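Local coordinates for LPG0439 HIT-related domain-containing protein (PDB 5L0L), which is of unknown function but is probably a membrane protein with a HIT-related domain, the fold of nucleotide-binding hydrolases and transferases, at the interface of chains A and B. Residues are numbered along the deposited sequence; one frame, centred on the assembly and turned at random. Chains: chain A/B, Uncharacterized protein.

The interface of chains A and B. Residues chain A 98, 134, 153-155; chain B 102-104, 107.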
loop_
_atom_site.group_PDB
_atom_site.type_symbol
_atom_site.label_atom_id
_atom_site.label_comp_id
_atom_site.label_asym_id
_atom_site.label_seq_id
_atom_site.Cartn_x
_atom_site.Cartn_y
_atom_site.Cartn_z
ATOM N N GLN A 98 7.126 4.628 -0.785
ATOM C CA GLN A 98 6.104 3.902 -1.541
ATOM C C GLN A 98 5.864 2.564 -0.867
ATOM O O GLN A 98 6.760 2.003 -0.198
ATOM C CB GLN A 98 6.524 3.694 -3.001
ATOM C CG GLN A 98 6.686 5.024 -3.734
ATOM C CD GLN A 98 6.945 4.877 -5.223
ATOM O OE1 GLN A 98 7.517 3.883 -5.693
ATOM N NE2 GLN A 98 6.525 5.881 -5.974
ATOM N N ARG A 134 12.174 6.023 -2.790
ATOM C CA ARG A 134 12.531 6.586 -4.077
ATOM C C ARG A 134 13.377 7.854 -3.914
ATOM O O ARG A 134 13.200 8.656 -2.986
ATOM C CB ARG A 134 11.279 6.889 -4.938
ATOM C CG ARG A 134 10.311 5.714 -5.095
ATOM C CD ARG A 134 10.950 4.524 -5.832
ATOM N NE ARG A 134 11.341 4.859 -7.196
ATOM C CZ ARG A 134 10.494 4.908 -8.233
ATOM N NH1 ARG A 134 10.959 5.251 -9.408
ATOM N NH2 ARG A 134 9.191 4.604 -8.112
ATOM N N GLY A 153 9.495 9.009 -10.879
ATOM C CA GLY A 153 8.596 9.125 -12.031
ATOM C C GLY A 153 8.273 7.805 -12.682
ATOM O O GLY A 153 7.169 7.634 -13.225
ATOM N N LEU A 154 9.243 6.893 -12.687
ATOM C CA LEU A 154 9.070 5.587 -13.320
ATOM C C LEU A 154 8.485 4.613 -12.300
ATOM O O LEU A 154 8.719 4.762 -11.093
ATOM C CB LEU A 154 10.403 5.045 -13.821
ATOM C CG LEU A 154 11.109 5.929 -14.857
ATOM C CD1 LEU A 154 12.488 5.381 -15.182
ATOM C CD2 LEU A 154 10.242 6.050 -16.103
HETATM N N MSE A 155 7.767 3.614 -12.784
HETATM C CA MSE A 155 7.255 2.541 -11.926
HETATM C C MSE A 155 8.348 1.638 -11.360
HETATM O O MSE A 155 9.171 1.122 -12.101
HETATM C CB MSE A 155 6.283 1.664 -12.732
HETATM C CG MSE A 155 5.600 0.553 -11.932
HETATM SE SE MSE A 155 4.190 1.328 -10.817
HETATM C CE MSE A 155 2.894 1.664 -12.213
ATOM N N LEU B 102 1.981 5.277 -4.269
ATOM C CA LEU B 102 3.066 5.463 -5.246
ATOM C C LEU B 102 3.364 6.943 -5.429
ATOM O O LEU B 102 4.324 7.463 -4.837
ATOM C CB LEU B 102 2.758 4.752 -6.581
ATOM C CG LEU B 102 2.489 3.251 -6.499
ATOM C CD1 LEU B 102 2.200 2.653 -7.877
ATOM C CD2 LEU B 102 3.639 2.532 -5.817
ATOM N N GLY B 103 2.545 7.636 -6.208
ATOM C CA GLY B 103 2.833 9.052 -6.501
ATOM C C GLY B 103 3.743 9.278 -7.702
ATOM O O GLY B 103 4.201 10.408 -7.909
ATOM N N ASN B 104 3.993 8.254 -8.518
ATOM C CA ASN B 104 4.943 8.379 -9.627
ATOM C C ASN B 104 4.531 9.494 -10.604
ATOM O O ASN B 104 5.379 10.178 -11.184
ATOM C CB ASN B 104 5.047 7.096 -10.417
ATOM C CG ASN B 104 5.619 5.951 -9.609
ATOM O OD1 ASN B 104 6.590 6.125 -8.850
ATOM N ND2 ASN B 104 5.018 4.778 -9.764
ATOM N N GLN B 107 5.929 12.872 -9.579
ATOM C CA GLN B 107 7.325 12.845 -9.126
ATOM C C GLN B 107 8.200 12.802 -10.368
ATOM O O GLN B 107 7.828 12.169 -11.349
ATOM C CB GLN B 107 7.596 11.617 -8.240
ATOM C CG GLN B 107 6.930 11.720 -6.880
ATOM C CD GLN B 107 6.768 10.415 -6.136
ATOM O OE1 GLN B 107 7.368 9.395 -6.478
ATOM N NE2 GLN B 107 5.894 10.419 -5.147
HETATM O O HOH W 1 6.412 2.747 -8.171
HETATM O O HOH W 2 8.578 7.917 -8.394
#
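The side-chain amides of A:Gln98 and B:Asn104 meet with their planes turned 68° apart, beside the guanidinium of A:Arg134. At the guanidinium edge, in its plane, lie A:Gln98 OE1 and A:Leu154 O, while water 2 sits over one face near the rim. A:Gln98 suits this place because its amide can accept and donate at once. OE1 takes a bond from A:Arg134 NH2 (3.0 Å), which fixes the amide's rotation and turns NE2 towards chain B. NE2 then donates to B:Asn104 OD1 (2.9 Å, 166° at the hydrogen) and to the backbone O of B:Leu102 (2.9 Å), in both cases from above the carbonyl plane. Extended beyond CG (chi2 -173°), the glutamine chain carries its amide across to chain B.

A:Arg134 supports the contact mainly from behind: its NH2 passes 3.1 Å from B:Asn104 OD1 without bonding it, while NH1 and NH2 both grip A:Leu154 O, tying the 153-155 loop to the strand. B:Asn104 is short enough to fit between this loop and A:Gln98, and waters extend its reach. ND2 reaches A:Gln98 OE1 through water 1, and water 2 links OD1 (2.7 Å) with A:Gly153 N and B:Gln107 OE1. Apolar bulk flanks the polar core where the selenium of A:Met155, a selenomethionine, touches B:Leu102 CD1 (3.8 Å).

Within the HIT-related part crystallised here, chain A supplies strands 96-101 and 128-134 with the 153-155 loop, and chain B the turn entering 3-10 helix 104-106 and strand 107-110. The patch recurs across the two-fold of what may be a biological dimer.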